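Local coordinates for protein pseudoperoxidase (Leishmania major, PDB 5VIA) that binds heme b through two axial protein ligands to its iron and, as a peroxidase-family member named a pseudoperoxidase, probably has weak or altered peroxidase activity, at residues T148-L156 and N249-Y259; K13-A23 and L76-S84. One frame throughout, in Å; residues are numbered along the deposited sequence.

Contact 1: residues T148-L156 and N249-Y259. With HEM (protoporphyrin IX containing Fe), chain B.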
loop_
_atom_site.group_PDB
_atom_site.type_symbol
_atom_site.label_atom_id
_atom_site.label_comp_id
_atom_site.label_asym_id
_atom_site.label_seq_id
_atom_site.Cartn_x
_atom_site.Cartn_y
_atom_site.Cartn_z
ATOM N N THR A 148 8.619 -13.552 0.975
ATOM C CA THR A 148 8.539 -14.540 2.054
ATOM C C THR A 148 7.319 -14.183 2.899
ATOM O O THR A 148 6.758 -13.085 2.745
ATOM C CB THR A 148 9.751 -14.462 2.991
ATOM O OG1 THR A 148 9.765 -13.166 3.620
ATOM C CG2 THR A 148 11.059 -14.679 2.223
ATOM N N GLU A 149 6.919 -15.065 3.812
ATOM C CA GLU A 149 5.787 -14.718 4.671
ATOM C C GLU A 149 6.114 -13.528 5.581
ATOM O O GLU A 149 5.257 -12.678 5.840
ATOM C CB GLU A 149 5.249 -15.920 5.469
ATOM C CG GLU A 149 3.959 -15.528 6.223
ATOM C CD GLU A 149 3.172 -16.692 6.784
ATOM O OE1 GLU A 149 3.768 -17.552 7.464
ATOM O OE2 GLU A 149 1.940 -16.735 6.554
ATOM N N ALA A 150 7.360 -13.446 6.036
ATOM C CA ALA A 150 7.806 -12.306 6.840
ATOM C C ALA A 150 7.633 -10.981 6.089
ATOM O O ALA A 150 7.168 -9.987 6.659
ATOM C CB ALA A 150 9.257 -12.495 7.258
ATOM N N GLU A 151 7.997 -10.974 4.807
ATOM C CA GLU A 151 7.870 -9.777 3.982
ATOM C C GLU A 151 6.402 -9.427 3.735
ATOM O O GLU A 151 6.026 -8.246 3.777
ATOM C CB GLU A 151 8.630 -9.951 2.657
ATOM C CG GLU A 151 10.159 -9.821 2.803
ATOM C CD GLU A 151 10.935 -10.394 1.619
ATOM O OE1 GLU A 151 10.380 -11.230 0.868
ATOM O OE2 GLU A 151 12.124 -10.023 1.452
ATOM N N CYS A 152 5.566 -10.437 3.487
ATOM C CA CYS A 152 4.135 -10.177 3.273
ATOM C C CYS A 152 3.536 -9.465 4.475
ATOM O O CYS A 152 2.852 -8.441 4.339
ATOM C CB CYS A 152 3.374 -11.491 3.073
ATOM S SG CYS A 152 3.719 -12.347 1.524
ATOM N N VAL A 153 3.802 -10.022 5.655
ATOM C CA VAL A 153 3.251 -9.491 6.904
ATOM C C VAL A 153 3.804 -8.101 7.184
ATOM O O VAL A 153 3.077 -7.206 7.640
ATOM C CB VAL A 153 3.552 -10.445 8.070
ATOM C CG1 VAL A 153 3.180 -9.823 9.417
ATOM C CG2 VAL A 153 2.832 -11.775 7.854
ATOM N N ALA A 154 5.082 -7.908 6.876
ATOM C CA ALA A 154 5.735 -6.619 7.081
ATOM C C ALA A 154 5.097 -5.516 6.245
ATOM O O ALA A 154 5.045 -4.342 6.652
ATOM C CB ALA A 154 7.231 -6.731 6.770
ATOM N N LEU A 155 4.614 -5.887 5.063
ATOM C CA LEU A 155 4.082 -4.906 4.125
ATOM C C LEU A 155 2.768 -4.336 4.631
ATOM O O LEU A 155 2.408 -3.203 4.307
ATOM C CB LEU A 155 3.881 -5.579 2.768
ATOM C CG LEU A 155 4.003 -4.810 1.457
ATOM C CD1 LEU A 155 5.117 -3.730 1.452
ATOM C CD2 LEU A 155 4.242 -5.848 0.362
ATOM N N LEU A 156 2.046 -5.118 5.428
ATOM C CA LEU A 156 0.713 -4.683 5.868
ATOM C C LEU A 156 0.735 -3.541 6.884
ATOM O O LEU A 156 -0.307 -2.927 7.153
ATOM C CB LEU A 156 -0.132 -5.874 6.333
ATOM C CG LEU A 156 -0.648 -6.746 5.174
ATOM C CD1 LEU A 156 -1.328 -7.980 5.688
ATOM C CD2 LEU A 156 -1.623 -5.970 4.288
ATOM N N ASN A 249 -3.908 -18.040 11.893
ATOM C CA ASN A 249 -2.832 -18.857 11.352
ATOM C C ASN A 249 -1.573 -18.724 12.205
ATOM O O ASN A 249 -1.125 -17.615 12.501
ATOM C CB ASN A 249 -2.531 -18.484 9.904
ATOM C CG ASN A 249 -1.333 -19.229 9.354
ATOM O OD1 ASN A 249 -0.249 -18.658 9.189
ATOM N ND2 ASN A 249 -1.515 -20.522 9.080
ATOM N N LYS A 250 -1.007 -19.861 12.592
ATOM C CA LYS A 250 0.117 -19.901 13.523
ATOM C C LYS A 250 1.330 -19.085 13.083
ATOM O O LYS A 250 1.841 -18.268 13.851
ATOM C CB LYS A 250 0.528 -21.348 13.795
ATOM C CG LYS A 250 1.833 -21.468 14.563
ATOM C CD LYS A 250 2.218 -22.921 14.809
ATOM C CE LYS A 250 3.688 -23.022 15.167
ATOM N NZ LYS A 250 4.006 -24.335 15.778
ATOM N N THR A 251 1.796 -19.305 11.856
ATOM C CA THR A 251 3.002 -18.627 11.386
ATOM C C THR A 251 2.770 -17.139 11.128
ATOM O O THR A 251 3.644 -16.316 11.413
ATOM C CB THR A 251 3.564 -19.271 10.119
ATOM O OG1 THR A 251 2.629 -19.109 9.046
ATOM C CG2 THR A 251 3.820 -20.745 10.345
ATOM N N TRP A 252 1.606 -16.801 10.575
ATOM C CA TRP A 252 1.246 -15.399 10.342
ATOM C C TRP A 252 1.183 -14.630 11.662
ATOM O O TRP A 252 1.751 -13.539 11.792
ATOM C CB TRP A 252 -0.116 -15.313 9.647
ATOM C CG TRP A 252 -0.479 -13.927 9.197
ATOM C CD1 TRP A 252 -1.065 -12.931 9.944
ATOM C CD2 TRP A 252 -0.281 -13.380 7.888
ATOM N NE1 TRP A 252 -1.236 -11.802 9.168
ATOM C CE2 TRP A 252 -0.768 -12.058 7.904
ATOM C CE3 TRP A 252 0.255 -13.888 6.699
ATOM C CZ2 TRP A 252 -0.726 -11.241 6.780
ATOM C CZ3 TRP A 252 0.292 -13.069 5.586
ATOM C CH2 TRP A 252 -0.190 -11.771 5.632
ATOM N N ARG A 253 0.477 -15.199 12.631
ATOM C CA ARG A 253 0.329 -14.575 13.941
ATOM C C ARG A 253 1.668 -14.382 14.657
ATOM O O ARG A 253 1.907 -13.330 15.244
ATOM C CB ARG A 253 -0.632 -15.378 14.824
ATOM C CG ARG A 253 -0.651 -14.902 16.272
ATOM C CD ARG A 253 -1.594 -15.715 17.132
ATOM N NE ARG A 253 -2.879 -15.046 17.285
ATOM C CZ ARG A 253 -3.167 -14.208 18.273
ATOM N NH1 ARG A 253 -2.266 -13.935 19.206
ATOM N NH2 ARG A 253 -4.359 -13.653 18.335
ATOM N N GLU A 254 2.543 -15.390 14.616
ATOM C CA GLU A 254 3.854 -15.237 15.244
ATOM C C GLU A 254 4.655 -14.087 14.628
ATOM O O GLU A 254 5.418 -13.423 15.320
ATOM C CB GLU A 254 4.659 -16.540 15.224
ATOM C CG GLU A 254 6.173 -16.378 15.495
ATOM C CD GLU A 254 6.545 -15.866 16.910
ATOM O OE1 GLU A 254 5.850 -14.995 17.491
ATOM O OE2 GLU A 254 7.582 -16.338 17.441
ATOM N N LEU A 255 4.466 -13.836 13.336
ATOM C CA LEU A 255 5.108 -12.686 12.704
ATOM C C LEU A 255 4.466 -11.370 13.174
ATOM O O LEU A 255 5.163 -10.372 13.396
ATOM C CB LEU A 255 5.068 -12.807 11.176
ATOM C CG LEU A 255 5.990 -13.903 10.599
ATOM C CD1 LEU A 255 5.632 -14.289 9.166
ATOM C CD2 LEU A 255 7.405 -13.405 10.636
ATOM N N VAL A 256 3.145 -11.369 13.338
ATOM C CA VAL A 256 2.448 -10.183 13.843
ATOM C C VAL A 256 2.878 -9.898 15.289
ATOM O O VAL A 256 3.199 -8.762 15.640
ATOM C CB VAL A 256 0.925 -10.348 13.755
ATOM C CG1 VAL A 256 0.213 -9.263 14.583
ATOM C CG2 VAL A 256 0.490 -10.281 12.305
ATOM N N VAL A 257 2.912 -10.942 16.112
ATOM C CA VAL A 257 3.364 -10.828 17.495
ATOM C C VAL A 257 4.811 -10.321 17.570
ATOM O O VAL A 257 5.139 -9.439 18.374
ATOM C CB VAL A 257 3.249 -12.186 18.224
ATOM C CG1 VAL A 257 4.167 -12.240 19.439
ATOM C CG2 VAL A 257 1.810 -12.444 18.633
ATOM N N ARG A 258 5.664 -10.885 16.724
ATOM C CA ARG A 258 7.070 -10.510 16.669
ATOM C C ARG A 258 7.295 -9.049 16.254
ATOM O O ARG A 258 8.137 -8.365 16.842
ATOM C CB ARG A 258 7.793 -11.451 15.709
ATOM C CG ARG A 258 9.263 -11.212 15.541
ATOM C CD ARG A 258 9.945 -12.510 15.116
ATOM N NE ARG A 258 10.282 -13.320 16.281
ATOM C CZ ARG A 258 11.464 -13.290 16.889
ATOM N NH1 ARG A 258 12.432 -12.502 16.432
ATOM N NH2 ARG A 258 11.677 -14.053 17.952
ATOM N N TYR A 259 6.547 -8.583 15.252
ATOM C CA TYR A 259 6.687 -7.223 14.733
ATOM C C TYR A 259 6.121 -6.217 15.725
ATOM O O TYR A 259 6.561 -5.073 15.778
ATOM C CB TYR A 259 5.980 -7.075 13.377
ATOM C CG TYR A 259 6.654 -7.799 12.207
ATOM C CD1 TYR A 259 7.974 -8.227 12.285
ATOM C CD2 TYR A 259 5.962 -8.036 11.026
ATOM C CE1 TYR A 259 8.587 -8.875 11.208
ATOM C CE2 TYR A 259 6.567 -8.683 9.941
ATOM C CZ TYR A 259 7.875 -9.098 10.045
ATOM O OH TYR A 259 8.474 -9.744 8.974
HETATM C CHA HEM B . -5.996 1.448 2.383
HETATM C CHB HEM B . -7.454 -3.202 2.481
HETATM C CHC HEM B . -3.010 -4.459 0.982
HETATM C CHD HEM B . -1.383 0.095 1.610
HETATM C C1A HEM B . -6.763 0.311 2.455
HETATM C C2A HEM B . -8.198 0.306 2.634
HETATM C C3A HEM B . -8.610 -0.958 2.656
HETATM C C4A HEM B . -7.442 -1.821 2.499
HETATM C CMA HEM B . -10.064 -1.438 2.825
HETATM C CAA HEM B . -9.089 1.564 2.724
HETATM C CBA HEM B . -9.181 2.053 1.265
HETATM C CGA HEM B . -10.015 3.306 1.111
HETATM O O1A HEM B . -11.229 3.260 1.428
HETATM O O2A HEM B . -9.471 4.341 0.634
HETATM C C1B HEM B . -6.391 -3.975 2.058
HETATM C C2B HEM B . -6.360 -5.413 1.915
HETATM C C3B HEM B . -5.146 -5.779 1.479
HETATM C C4B HEM B . -4.333 -4.568 1.373
HETATM C CMB HEM B . -7.553 -6.343 2.183
HETATM C CAB HEM B . -4.741 -7.249 1.205
HETATM C CBB HEM B . -3.799 -7.575 0.313
HETATM C C1C HEM B . -2.176 -3.355 1.026
HETATM C C2C HEM B . -0.741 -3.327 0.712
HETATM C C3C HEM B . -0.302 -2.051 0.888
HETATM C C4C HEM B . -1.440 -1.251 1.317
HETATM C CMC HEM B . 0.067 -4.571 0.248
HETATM C CAC HEM B . 1.079 -1.384 0.696
HETATM C CBC HEM B . 2.129 -2.009 0.146
HETATM C C1D HEM B . -2.465 0.892 1.896
HETATM C C2D HEM B . -2.404 2.310 2.183
HETATM C C3D HEM B . -3.846 2.734 2.429
HETATM C C4D HEM B . -4.630 1.527 2.264
HETATM C CMD HEM B . -1.148 3.207 2.230
HETATM C CAD HEM B . -4.355 4.163 2.754
HETATM C CBD HEM B . -4.592 4.819 1.388
HETATM C CGD HEM B . -5.136 6.221 1.527
HETATM O O1D HEM B . -5.569 6.808 0.491
HETATM O O2D HEM B . -5.138 6.740 2.672
HETATM N NA HEM B . -6.327 -1.008 2.384
HETATM N NB HEM B . -5.142 -3.493 1.732
HETATM N NC HEM B . -2.564 -2.064 1.394
HETATM N ND HEM B . -3.787 0.461 1.966
HETATM FE FE HEM B . -4.501 -1.524 1.822
#
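Val153 of helix 149-155 meets helix 250-259 knobs-into-holes, its side chain sitting among Trp252, Leu255, Val256 and Tyr259, in the mainly helical peroxidase fold. The short helix axes approach to 9.7 Å and cross at -56°. Because its two methyl groups diverge, a beta-branched valine can serve two sides of the hole at once. CG2 lies over the centre of the Trp252 six-membered ring, 3.4 Å from the centroid and 6° off the normal, a nearly head-on CH-pi contact. CG1, anti to the backbone N (chi1 171°), turns instead to Tyr259 and the side chains of Leu255 and Val256. The edge of the indole is used as well: Leu156 CD1 touches Trp252 CZ2 at 3.5 Å, close to the ring plane. Leu156 also faces the heme, with CD2 3.9 Å from HEM CHC, and Leu155 packs on a vinyl group of the same porphyrin; these leucines give the cofactor an apolar border, and Leu156 lies beside the axial ligand His159. Tyr259 is further enclosed by Tyr188 and Trp266, both edge-to-face.

Polar links lie at both ends of the apolar patch. Glu149, long enough to reach over from the first turn of its helix, takes a very short hydrogen bond from Thr251 OG1 to OE1, 2.5 Å. At the start of that partner helix, Asn249 OD1 caps Trp252 N, while Thr148 and Glu151 form a capping box on the other helix. Glu151 also binds helix 263-279, OE2 by a hydrogen bond to Ser272 OG and OE1 by a salt bridge to Lys276 NZ. Tyr259 OH donates to Ala150 O at 2.7 Å, rising above the carbonyl plane, whereas Ala154 N reaches the same oxygen from the opposite face.

Contact 2: residues K13-A23 and L76-S84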
loop_
_atom_site.group_PDB
_atom_site.type_symbol
_atom_site.label_atom_id
_atom_site.label_comp_id
_atom_site.label_asym_id
_atom_site.label_seq_id
_atom_site.Cartn_x
_atom_site.Cartn_y
_atom_site.Cartn_z
ATOM N N LYS A 13 19.171 10.703 -15.495
ATOM C CA LYS A 13 19.317 12.128 -15.776
ATOM C C LYS A 13 19.235 12.934 -14.487
ATOM O O LYS A 13 19.886 13.970 -14.340
ATOM C CB LYS A 13 18.244 12.598 -16.762
ATOM C CG LYS A 13 18.386 14.056 -17.172
ATOM C CD LYS A 13 17.390 14.438 -18.254
ATOM C CE LYS A 13 17.959 15.522 -19.150
ATOM N NZ LYS A 13 18.462 16.672 -18.352
ATOM N N TYR A 14 18.444 12.430 -13.545
ATOM C CA TYR A 14 18.174 13.135 -12.298
ATOM C C TYR A 14 18.681 12.384 -11.076
ATOM O O TYR A 14 18.944 11.180 -11.131
ATOM C CB TYR A 14 16.671 13.355 -12.140
ATOM C CG TYR A 14 16.016 13.891 -13.381
ATOM C CD1 TYR A 14 16.289 15.176 -13.825
ATOM C CD2 TYR A 14 15.128 13.115 -14.112
ATOM C CE1 TYR A 14 15.699 15.677 -14.964
ATOM C CE2 TYR A 14 14.532 13.605 -15.248
ATOM C CZ TYR A 14 14.820 14.891 -15.673
ATOM O OH TYR A 14 14.228 15.400 -16.812
ATOM N N ALA A 15 18.803 13.109 -9.969
ATOM C CA ALA A 15 19.073 12.499 -8.674
ATOM C C ALA A 15 17.759 12.024 -8.072
ATOM O O ALA A 15 16.774 12.767 -8.062
ATOM C CB ALA A 15 19.742 13.494 -7.756
ATOM N N ARG A 16 17.746 10.793 -7.565
ATOM C CA ARG A 16 16.536 10.201 -7.004
ATOM C C ARG A 16 16.003 10.965 -5.788
ATOM O O ARG A 16 14.803 10.921 -5.509
ATOM C CB ARG A 16 16.778 8.728 -6.653
ATOM C CG ARG A 16 17.879 8.513 -5.622
ATOM C CD ARG A 16 18.245 7.041 -5.462
ATOM N NE ARG A 16 19.456 6.895 -4.649
ATOM C CZ ARG A 16 20.120 5.754 -4.484
ATOM N NH1 ARG A 16 19.698 4.646 -5.082
ATOM N NH2 ARG A 16 21.209 5.727 -3.729
ATOM N N GLU A 17 16.885 11.666 -5.076
ATOM C CA GLU A 17 16.479 12.421 -3.891
ATOM C C GLU A 17 15.750 13.707 -4.260
ATOM O O GLU A 17 14.940 14.212 -3.476
ATOM C CB GLU A 17 17.681 12.761 -3.006
ATOM C CG GLU A 17 18.788 11.732 -3.016
ATOM C CD GLU A 17 19.750 11.945 -4.164
ATOM O OE1 GLU A 17 20.046 13.119 -4.488
ATOM O OE2 GLU A 17 20.200 10.937 -4.749
ATOM N N ASP A 18 16.050 14.244 -5.443
ATOM C CA ASP A 18 15.363 15.435 -5.942
ATOM C C ASP A 18 13.896 15.119 -6.210
ATOM O O ASP A 18 13.014 15.908 -5.866
ATOM C CB ASP A 18 16.022 15.954 -7.223
ATOM C CG ASP A 18 17.338 16.660 -6.961
ATOM O OD1 ASP A 18 17.621 16.965 -5.784
ATOM O OD2 ASP A 18 18.082 16.921 -7.935
ATOM N N VAL A 19 13.642 13.962 -6.821
ATOM C CA VAL A 19 12.277 13.546 -7.115
ATOM C C VAL A 19 11.535 13.314 -5.801
ATOM O O VAL A 19 10.411 13.795 -5.614
ATOM C CB VAL A 19 12.231 12.266 -7.981
ATOM C CG1 VAL A 19 10.791 11.951 -8.384
ATOM C CG2 VAL A 19 13.101 12.436 -9.218
ATOM N N VAL A 20 12.181 12.599 -4.884
ATOM C CA VAL A 20 11.633 12.401 -3.547
ATOM C C VAL A 20 11.332 13.732 -2.840
ATOM O O VAL A 20 10.284 13.891 -2.216
ATOM C CB VAL A 20 12.571 11.521 -2.684
ATOM C CG1 VAL A 20 12.179 11.589 -1.211
ATOM C CG2 VAL A 20 12.559 10.067 -3.196
ATOM N N ALA A 21 12.232 14.704 -2.958
ATOM C CA ALA A 21 12.032 15.978 -2.281
ATOM C C ALA A 21 10.868 16.755 -2.896
ATOM O O ALA A 21 10.099 17.399 -2.181
ATOM C CB ALA A 21 13.296 16.796 -2.316
ATOM N N SER A 22 10.748 16.691 -4.223
ATOM C CA SER A 22 9.666 17.365 -4.937
ATOM C C SER A 22 8.308 16.764 -4.567
ATOM O O SER A 22 7.333 17.486 -4.399
ATOM C CB SER A 22 9.884 17.287 -6.451
ATOM O OG SER A 22 11.150 17.803 -6.830
ATOM N N ALA A 23 8.242 15.447 -4.434
ATOM C CA ALA A 23 7.001 14.816 -4.000
ATOM C C ALA A 23 6.652 15.203 -2.556
ATOM O O ALA A 23 5.491 15.480 -2.242
ATOM C CB ALA A 23 7.085 13.306 -4.155
ATOM N N LEU A 76 5.208 15.635 -11.095
ATOM C CA LEU A 76 6.559 15.084 -11.027
ATOM C C LEU A 76 7.114 14.755 -12.418
ATOM O O LEU A 76 8.265 15.080 -12.724
ATOM C CB LEU A 76 6.599 13.866 -10.110
ATOM C CG LEU A 76 6.422 14.121 -8.609
ATOM C CD1 LEU A 76 6.390 12.817 -7.838
ATOM C CD2 LEU A 76 7.527 15.016 -8.075
ATOM N N SER A 77 6.290 14.140 -13.265
ATOM C CA SER A 77 6.690 13.834 -14.639
ATOM C C SER A 77 6.996 15.070 -15.494
ATOM O O SER A 77 7.935 15.052 -16.293
ATOM C CB SER A 77 5.631 12.968 -15.321
ATOM O OG SER A 77 5.604 11.674 -14.745
ATOM N N SER A 78 6.204 16.129 -15.347
ATOM C CA SER A 78 6.492 17.384 -16.042
ATOM C C SER A 78 7.786 17.998 -15.523
ATOM O O SER A 78 8.607 18.494 -16.294
ATOM C CB SER A 78 5.346 18.383 -15.870
ATOM O OG SER A 78 4.220 18.018 -16.648
ATOM N N THR A 79 7.950 17.954 -14.205
ATOM C CA THR A 79 9.144 18.450 -13.530
ATOM C C THR A 79 10.366 17.624 -13.924
ATOM O O THR A 79 11.447 18.169 -14.171
ATOM C CB THR A 79 8.965 18.389 -11.998
ATOM O OG1 THR A 79 7.816 19.159 -11.618
ATOM C CG2 THR A 79 10.191 18.931 -11.289
ATOM N N TYR A 80 10.178 16.308 -13.985
ATOM C CA TYR A 80 11.235 15.383 -14.387
ATOM C C TYR A 80 10.900 14.616 -15.675
ATOM O O TYR A 80 10.686 13.404 -15.645
ATOM C CB TYR A 80 11.565 14.411 -13.242
ATOM C CG TYR A 80 11.989 15.123 -11.975
ATOM C CD1 TYR A 80 13.274 15.633 -11.845
ATOM C CD2 TYR A 80 11.101 15.308 -10.924
ATOM C CE1 TYR A 80 13.669 16.297 -10.705
ATOM C CE2 TYR A 80 11.486 15.969 -9.774
ATOM C CZ TYR A 80 12.775 16.460 -9.670
ATOM O OH TYR A 80 13.171 17.121 -8.531
ATOM N N PRO A 81 10.883 15.319 -16.822
ATOM C CA PRO A 81 10.705 14.629 -18.106
ATOM C C PRO A 81 11.922 13.738 -18.327
ATOM O O PRO A 81 12.842 13.834 -17.529
ATOM C CB PRO A 81 10.698 15.779 -19.112
ATOM C CG PRO A 81 11.542 16.822 -18.480
ATOM C CD PRO A 81 11.245 16.735 -17.009
ATOM N N ALA A 82 11.935 12.884 -19.344
ATOM C CA ALA A 82 13.069 11.968 -19.562
ATOM C C ALA A 82 13.188 10.853 -18.527
ATOM O O ALA A 82 13.949 9.904 -18.721
ATOM C CB ALA A 82 14.407 12.723 -19.691
ATOM N N SER A 83 12.458 10.967 -17.422
ATOM C CA SER A 83 12.290 9.832 -16.527
ATOM C C SER A 83 11.049 9.072 -16.957
ATOM O O SER A 83 10.114 9.662 -17.492
ATOM C CB SER A 83 12.129 10.294 -15.082
ATOM O OG SER A 83 11.759 9.203 -14.257
ATOM N N SER A 84 11.034 7.762 -16.740
ATOM C CA SER A 84 9.822 7.002 -16.988
ATOM C C SER A 84 8.823 7.316 -15.880
ATOM O O SER A 84 9.210 7.628 -14.745
ATOM C CB SER A 84 10.108 5.502 -17.044
ATOM O OG SER A 84 10.243 4.951 -15.742
#
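Tyr80, the first residue beyond helix 67-79 to leave helical geometry, reaches across to Tyr14 and helix 16-29. Its CB lies over the Tyr14 ring, 4.1 Å from the centroid, in a CH-pi contact. With CG beside the backbone N (chi1 -58°), the ring then runs on toward the other helix. CD1 comes down on the Tyr14 face, 3.6 Å from Tyr14 CG, and the two rings make a T-shaped stack with planes at 72°. One face of the Tyr80 ring receives Val19 CG2 over its centre, 3.8 Å from the centroid; the opposite face is covered toward its rim by Thr79 CG2. CE2 passes close to Ser22 OG, and at the tip OH donates a hydrogen bond to that serine oxygen, 2.7 Å away. Tyrosine suits the place because its flat ring packs against apolar groups while its hydroxyl meets a polar group on the helix beyond, and the short serine side chain offers its OG, beside the ring edge, as the acceptor.

Next to this, the branched end of Leu76 packs by CD2 against Ser22 CB at 3.7 Å and by CD1 against Ala23 CB. At the outer end, Lys13 CD rests on Ala82 CB. The contact joins the first turns of helix 16-29 to the end of helix 67-79 and the turn after it; helix 85-99 completes the packing, meeting Val19 through Leu91, Ala23 through Ala95, and Leu76 and Ser83 through Val88.

How the contacts relate
Contact 2 comes first along the chain and closes before contact 1 opens. Their centres are 34 Å apart, on opposite sides of the centre of the chain, and their nearest atoms are about 16 Å from each other, so the two do not touch. They share no helix: contact 2 joins helices 16-29 and 67-79, contact 1 helices 149-155 and 250-261. Both tie together pieces distant in sequence, across 52 and 92 intervening residues. Contact 1 includes part of the heme pocket on the side of the axial histidine, whereas contact 2 packs the N-terminal helix at the periphery, with Ala23 about 12 Å from the heme-binding Thr36, side chain to side chain.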